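Local structure of S-adenosyl-L-methionine methyl transferase (Ruegeria pomeroyi DSS-3, 3IHT) at residues D123-A126 / R127-P131; G90-R93 / E94-P97. The protein probably transfers methyl groups from S-adenosyl-L-methionine, which it binds in a Rossmann-like methyltransferase fold, to an acceptor that is not established. All coordinates share one frame; numbering follows the deposited sequence.

Interaction 1: residues D123-A126 / R127-P131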
ATOM      1  N   ASP A 123     -10.075  15.184   4.768  1.00 18.02           N
ATOM      2  CA  ASP A 123     -11.135  15.438   5.723  1.00 17.83           C
ATOM      3  C   ASP A 123     -12.159  16.479   5.221  1.00 16.88           C
ATOM      4  O   ASP A 123     -13.379  16.304   5.388  1.00 16.46           O
ATOM      5  CB  ASP A 123     -10.562  15.834   7.048  1.00 18.58           C
ATOM      6  CG  ASP A 123     -11.618  16.289   8.023  1.00 20.40           C
ATOM      7  OD1 ASP A 123     -12.461  15.480   8.470  1.00 22.01           O
ATOM      8  OD2 ASP A 123     -11.636  17.482   8.359  1.00 23.57           O
ATOM      9  N   ARG A 124     -11.681  17.515   4.537  1.00 15.16           N
ATOM     10  CA  ARG A 124     -12.631  18.453   3.899  1.00 14.42           C
ATOM     11  C   ARG A 124     -13.500  17.775   2.826  1.00 14.02           C
ATOM     12  O   ARG A 124     -14.696  18.080   2.686  1.00 12.70           O
ATOM     13  CB  ARG A 124     -11.919  19.656   3.310  1.00 14.05           C
ATOM     14  CG  ARG A 124     -11.289  20.527   4.387  1.00 13.72           C
ATOM     15  CD  ARG A 124     -10.778  21.812   3.803  1.00 14.57           C
ATOM     16  NE  ARG A 124      -9.590  21.665   2.966  1.00 14.51           N
ATOM     17  CZ  ARG A 124      -8.332  21.688   3.403  1.00 16.82           C
ATOM     18  NH1 ARG A 124      -8.039  21.759   4.687  1.00 17.21           N
ATOM     19  NH2 ARG A 124      -7.348  21.651   2.524  1.00 18.13           N
ATOM     20  N   PHE A 125     -12.897  16.857   2.082  1.00 14.43           N
ATOM     21  CA  PHE A 125     -13.629  16.135   1.047  1.00 14.98           C
ATOM     22  C   PHE A 125     -14.636  15.163   1.639  1.00 14.78           C
ATOM     23  O   PHE A 125     -15.762  15.073   1.181  1.00 14.67           O
ATOM     24  CB  PHE A 125     -12.665  15.374   0.132  1.00 15.78           C
ATOM     25  CG  PHE A 125     -13.325  14.822  -1.111  1.00 18.46           C
ATOM     26  CD1 PHE A 125     -13.842  15.663  -2.072  1.00 19.20           C
ATOM     27  CD2 PHE A 125     -13.421  13.457  -1.303  1.00 21.68           C
ATOM     28  CE1 PHE A 125     -14.454  15.173  -3.220  1.00 24.69           C
ATOM     29  CE2 PHE A 125     -14.029  12.946  -2.475  1.00 23.32           C
ATOM     30  CZ  PHE A 125     -14.542  13.798  -3.420  1.00 24.48           C
ATOM     31  N   ALA A 126     -14.248  14.490   2.705  1.00 14.95           N
ATOM     32  CA  ALA A 126     -15.145  13.616   3.442  1.00 15.17           C
ATOM     33  C   ALA A 126     -16.392  14.406   3.919  1.00 14.97           C
ATOM     34  O   ALA A 126     -17.534  13.929   3.805  1.00 13.65           O
ATOM     35  CB  ALA A 126     -14.416  13.015   4.642  1.00 16.25           C
ATOM     36  N   ARG A 127     -16.163  15.616   4.437  1.00 14.28           N
ATOM     37  CA  ARG A 127     -17.251  16.459   4.871  1.00 14.05           C
ATOM     38  C   ARG A 127     -18.166  16.784   3.690  1.00 14.24           C
ATOM     39  O   ARG A 127     -19.397  16.612   3.736  1.00 13.47           O
ATOM     40  CB  ARG A 127     -16.686  17.743   5.485  1.00 14.45           C
ATOM     41  CG  ARG A 127     -17.713  18.736   6.009  1.00 16.12           C
ATOM     42  CD  ARG A 127     -17.022  20.027   6.495  1.00 14.95           C
ATOM     43  NE  ARG A 127     -16.091  19.778   7.611  1.00 16.19           N
ATOM     44  CZ  ARG A 127     -16.403  19.846   8.902  1.00 18.05           C
ATOM     45  NH1 ARG A 127     -17.626  20.229   9.299  1.00 16.94           N
ATOM     46  NH2 ARG A 127     -15.471  19.563   9.819  1.00 18.17           N
ATOM     47  N   LEU A 128     -17.559  17.242   2.600  1.00 14.20           N
ATOM     48  CA  LEU A 128     -18.342  17.623   1.431  1.00 14.73           C
ATOM     49  C   LEU A 128     -19.166  16.458   0.843  1.00 14.56           C
ATOM     50  O   LEU A 128     -20.357  16.641   0.468  1.00 14.51           O
ATOM     51  CB  LEU A 128     -17.400  18.192   0.374  1.00 14.62           C
ATOM     52  CG  LEU A 128     -18.027  18.740  -0.913  1.00 14.84           C
ATOM     53  CD1 LEU A 128     -17.058  19.763  -1.522  1.00 16.04           C
ATOM     54  CD2 LEU A 128     -18.346  17.557  -1.879  1.00 16.07           C
ATOM     55  N   ILE A 129     -18.571  15.269   0.755  1.00 15.25           N
ATOM     56  CA  ILE A 129     -19.234  14.166   0.048  0.50 15.06           C
ATOM     57  C   ILE A 129     -20.233  13.393   0.897  1.00 15.74           C
ATOM     58  O   ILE A 129     -21.067  12.668   0.357  1.00 15.34           O
ATOM     59  CB  ILE A 129     -18.253  13.150  -0.596  0.50 15.72           C
ATOM     60  CG1 ILE A 129     -17.411  12.403   0.445  0.50 12.90           C
ATOM     61  CG2 ILE A 129     -17.393  13.857  -1.637  0.50 14.10           C
ATOM     62  CD1 ILE A 129     -16.505  11.387  -0.183  0.50 13.03           C
ATOM     63  N   SER A 130     -20.175  13.553   2.203  1.00 14.63           N
ATOM     64  CA  SER A 130     -21.060  12.792   3.089  1.00 14.84           C
ATOM     65  C   SER A 130     -22.567  12.946   2.713  1.00 15.26           C
ATOM     66  O   SER A 130     -23.270  11.940   2.557  1.00 16.11           O
ATOM     67  CB  SER A 130     -20.770  13.128   4.553  1.00 14.62           C
ATOM     68  OG  SER A 130     -19.553  12.555   5.006  1.00 15.20           O
ATOM     69  N   PRO A 131     -23.067  14.186   2.556  1.00 14.91           N
ATOM     70  CA  PRO A 131     -24.492  14.299   2.199  1.00 15.23           C
ATOM     71  C   PRO A 131     -24.793  13.838   0.774  1.00 15.03           C
ATOM     72  O   PRO A 131     -25.965  13.585   0.451  1.00 15.78           O
ATOM     73  CB  PRO A 131     -24.792  15.802   2.363  1.00 15.60           C
ATOM     74  CG  PRO A 131     -23.405  16.475   2.237  1.00 14.53           C
ATOM     75  CD  PRO A 131     -22.470  15.494   2.872  1.00 15.61           C
TER
HETATM   76  O   HOH W   1     -13.290  19.391   7.195  1.00 19.52           O
HETATM   77  O   HOH W   2     -12.558  18.823  10.475  1.00 33.42           O
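F125 and I129, one turn apart on helix 119-133 of a Rossmann-like methyltransferase, make the tightly packed side of this contact. In the conformer of I129 described here, CG2 lies over one face of the phenyl ring, 3.5 Å from the F125 centroid and 19° off its normal, a CH-pi contact offset toward the rim. F125 holds CG anti to its backbone N (chi1 -169°), which sends the ring out from the helix, where I129 CG2 can lie over that face. A flat, apolar ring suits the place, since it also touches bound S-adenosylmethionine and I92. Replacing F125 with alanine would probably open a gap between I129 and the cofactor and leave I129 CG2 without its aromatic face. S130 is buried, and serine suits it because its short hydroxyl reaches back to A126 O (2.7 Å from OG) while also bonding to Y150 N.

The opposite charges of D123 and R127 meet more loosely, through solvent. Y150 serves both, its hydroxyl bonding D123 OD1 and its ring making a cation-pi contact with R127. Two waters, in the guanidinium plane, both donate to D123 OD2; one accepts from R127 NE at 2.9 Å, the other from NH2 at 3.1 Å.

Interaction 2: residues G90-R93 / E94-P97. With SAM (S-adenosylmethionine), chain C.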
ATOM      1  N   GLY A  90     -16.511   9.870 -14.047  1.00 17.52           N
ATOM      2  CA  GLY A  90     -16.596  11.303 -13.815  1.00 18.02           C
ATOM      3  C   GLY A  90     -16.319  11.627 -12.353  1.00 18.52           C
ATOM      4  O   GLY A  90     -15.900  10.787 -11.559  1.00 19.05           O
ATOM      5  N   ASP A  91     -16.552  12.867 -12.027  1.00 19.15           N
ATOM      6  CA  ASP A  91     -16.324  13.344 -10.678  1.00 20.02           C
ATOM      7  C   ASP A  91     -17.543  12.986  -9.849  1.00 18.52           C
ATOM      8  O   ASP A  91     -18.659  13.355 -10.222  1.00 18.09           O
ATOM      9  CB  ASP A  91     -16.151  14.852 -10.721  1.00 20.00           C
ATOM     10  CG  ASP A  91     -15.619  15.400  -9.407  1.00 25.70           C
ATOM     11  OD1 ASP A  91     -16.194  15.109  -8.343  1.00 24.77           O
ATOM     12  OD2 ASP A  91     -14.573  16.082  -9.434  1.00 34.11           O
ATOM     13  N   ILE A  92     -17.326  12.309  -8.722  1.00 19.12           N
ATOM     14  CA  ILE A  92     -18.439  11.855  -7.897  1.00 19.29           C
ATOM     15  C   ILE A  92     -19.325  12.988  -7.395  1.00 19.88           C
ATOM     16  O   ILE A  92     -20.472  12.760  -7.058  1.00 19.66           O
ATOM     17  CB  ILE A  92     -18.034  10.938  -6.730  1.00 19.71           C
ATOM     18  CG1 ILE A  92     -17.116  11.649  -5.751  1.00 21.74           C
ATOM     19  CG2 ILE A  92     -17.373   9.641  -7.264  1.00 20.46           C
ATOM     20  CD1 ILE A  92     -16.835  10.801  -4.487  1.00 22.08           C
ATOM     21  N   ARG A  93     -18.823  14.216  -7.403  1.00 20.33           N
ATOM     22  CA  ARG A  93     -19.664  15.329  -6.981  0.70 20.62           C
ATOM     23  C   ARG A  93     -20.832  15.542  -7.959  1.00 20.71           C
ATOM     24  O   ARG A  93     -21.908  16.023  -7.554  1.00 21.65           O
ATOM     25  CB  ARG A  93     -18.799  16.591  -6.747  0.70 21.05           C
ATOM     26  CG  ARG A  93     -17.871  16.423  -5.520  0.70 22.26           C
ATOM     27  CD  ARG A  93     -16.714  17.439  -5.438  0.70 23.58           C
ATOM     28  NE  ARG A  93     -15.797  17.371  -6.576  0.70 24.22           N
ATOM     29  CZ  ARG A  93     -14.774  18.204  -6.765  0.70 25.76           C
ATOM     30  NH1 ARG A  93     -14.497  19.140  -5.855  0.70 24.31           N
ATOM     31  NH2 ARG A  93     -13.997  18.082  -7.845  0.70 23.01           N
ATOM     32  N   GLU A  94     -20.645  15.164  -9.229  1.00 20.31           N
ATOM     33  CA  GLU A  94     -21.723  15.159 -10.195  0.70 20.25           C
ATOM     34  C   GLU A  94     -22.344  13.775 -10.393  1.00 19.29           C
ATOM     35  O   GLU A  94     -23.552  13.657 -10.540  1.00 17.94           O
ATOM     36  CB  GLU A  94     -21.248  15.676 -11.558  0.70 22.10           C
ATOM     37  CG  GLU A  94     -21.042  17.191 -11.605  0.70 26.01           C
ATOM     38  CD  GLU A  94     -19.743  17.616 -10.935  0.70 33.43           C
ATOM     39  OE1 GLU A  94     -18.662  17.116 -11.362  0.70 37.97           O
ATOM     40  OE2 GLU A  94     -19.801  18.447  -9.989  0.70 37.42           O
ATOM     41  N   THR A  95     -21.523  12.732 -10.419  1.00 17.37           N
ATOM     42  CA  THR A  95     -22.040  11.401 -10.738  1.00 17.54           C
ATOM     43  C   THR A  95     -22.858  10.746  -9.616  1.00 16.75           C
ATOM     44  O   THR A  95     -23.742   9.958  -9.906  1.00 17.47           O
ATOM     45  CB  THR A  95     -20.945  10.421 -11.205  1.00 17.76           C
ATOM     46  OG1 THR A  95     -20.079  10.103 -10.114  1.00 15.77           O
ATOM     47  CG2 THR A  95     -20.160  10.972 -12.404  1.00 16.64           C
ATOM     48  N   LEU A  96     -22.596  11.063  -8.361  1.00 16.49           N
ATOM     49  CA  LEU A  96     -23.459  10.551  -7.290  1.00 16.66           C
ATOM     50  C   LEU A  96     -24.913  11.043  -7.446  1.00 17.54           C
ATOM     51  O   LEU A  96     -25.838  10.221  -7.490  1.00 17.19           O
ATOM     52  CB  LEU A  96     -22.877  10.785  -5.888  1.00 17.19           C
ATOM     53  CG  LEU A  96     -21.800   9.776  -5.455  1.00 17.84           C
ATOM     54  CD1 LEU A  96     -21.070  10.207  -4.198  1.00 16.89           C
ATOM     55  CD2 LEU A  96     -22.459   8.375  -5.212  1.00 18.13           C
ATOM     56  N   PRO A  97     -25.128  12.364  -7.589  1.00 18.30           N
ATOM     57  CA  PRO A  97     -26.510  12.802  -7.789  1.00 18.60           C
ATOM     58  C   PRO A  97     -27.148  12.227  -9.059  1.00 17.73           C
ATOM     59  O   PRO A  97     -28.308  11.858  -9.061  1.00 17.48           O
ATOM     60  CB  PRO A  97     -26.388  14.323  -7.900  1.00 19.91           C
ATOM     61  CG  PRO A  97     -25.183  14.664  -7.168  1.00 19.80           C
ATOM     62  CD  PRO A  97     -24.228  13.489  -7.298  1.00 18.54           C
TER
HETATM   63  N   SAM C 200      -9.150   1.647  -2.974  1.00 22.92           N
HETATM   64  CA  SAM C 200      -8.190   1.646  -4.129  1.00 22.42           C
HETATM   65  C   SAM C 200      -7.338   0.355  -4.153  1.00 22.09           C
HETATM   66  O   SAM C 200      -6.433   0.173  -5.003  1.00 20.79           O
HETATM   67  OXT SAM C 200      -7.486  -0.484  -3.232  1.00 22.28           O
HETATM   68  CB  SAM C 200      -7.318   2.918  -4.166  1.00 22.44           C
HETATM   69  CG  SAM C 200      -8.072   4.218  -4.529  1.00 22.24           C
HETATM   70  SD  SAM C 200      -6.971   5.695  -4.682  1.00 17.48           S
HETATM   71  CE  SAM C 200      -6.441   5.806  -2.942  1.00 27.12           C
HETATM   72  C5' SAM C 200      -8.259   7.010  -4.805  1.00 26.02           C
HETATM   73  C4' SAM C 200      -9.042   7.047  -6.110  1.00 26.28           C
HETATM   74  O4' SAM C 200     -10.171   7.929  -5.935  1.00 26.05           O
HETATM   75  C3' SAM C 200      -8.251   7.575  -7.312  1.00 25.67           C
HETATM   76  O3' SAM C 200      -8.286   6.674  -8.419  1.00 26.14           O
HETATM   77  C2' SAM C 200      -8.889   8.924  -7.633  1.00 25.41           C
HETATM   78  O2' SAM C 200      -8.856   9.366  -9.004  1.00 23.79           O
HETATM   79  C1' SAM C 200     -10.305   8.702  -7.127  1.00 25.64           C
HETATM   80  N9  SAM C 200     -11.016   9.978  -6.849  1.00 26.66           N
HETATM   81  C8  SAM C 200     -10.657  10.939  -5.922  1.00 28.25           C
HETATM   82  N7  SAM C 200     -11.569  11.943  -5.959  1.00 27.36           N
HETATM   83  C5  SAM C 200     -12.500  11.648  -6.899  1.00 26.91           C
HETATM   84  C6  SAM C 200     -13.643  12.325  -7.326  1.00 25.59           C
HETATM   85  N6  SAM C 200     -13.983  13.534  -6.822  1.00 22.57           N
HETATM   86  N1  SAM C 200     -14.418  11.712  -8.295  1.00 21.32           N
HETATM   87  C2  SAM C 200     -14.094  10.498  -8.862  1.00 23.47           C
HETATM   88  N3  SAM C 200     -12.940   9.836  -8.440  1.00 24.37           N
HETATM   89  C4  SAM C 200     -12.174  10.404  -7.466  1.00 25.98           C
HETATM   90  O   HOH W   3     -17.813   8.837 -10.835  1.00 15.80           O
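The carbonyl O of D91 receives both E94 N and T95 N, each at 2.9 Å, as the chain turns from loop into helix 92-103, and L96 N continues the pattern onto I92 O. D91 is the N-cap: its OD1 accepts from R93 N through the anti lone pair, a nearly straight bond of 167°. With CG anti to the backbone N (chi1 -168°), the carboxylate reaches both this amide and the cofactor, whose N6 donates to the same OD1 at 3.1 Å. In the conformer described here, R93 grips the aspartate side-on: R93 NE meets D91 OD1, and R93 NH2 makes the shorter bond, 2.6 Å, to D91 OD2, which would help fix the carboxylate's rotation. Aspartate is short enough to cap the helix and still offer an oxygen to the adenine amino group. I92 N donates to cofactor N1 at 3.0 Å, and the branched I92 side chain lies against the adenine and, through CB, against L96 CD1. Glycine suits position 90, since at its backbone angles a CB would be jammed against the carbonyl O of the residue before and would also clash with T95 CG2; a water joins G90 O to T95 OG1. An acidic side chain reading adenine N6 while the next backbone N-H reads N1, just beyond strand 87-89, is typical of the adenine site of class I, Rossmann-like methyltransferases.

Going from the N terminus, the chain leaves edge strand 87-89 and reaches interaction 2, which closes a tight turn where helix 92-103 starts. It then passes through strand 107-112, inside the sheet, before interaction 1 spans successive turns of helix 119-133, ahead of strand 141-145. The two contacts are in series; neither encloses nor crosses the other. They nevertheless meet in space, for L128 CD2 of interaction 1 packs 3.8 Å from R93 CG of interaction 2. The two helices are thereby joined beside the cofactor: 90-93 supplies the polar recognition of the adenine, and 123-126 adds F125, whose ring touches the cofactor.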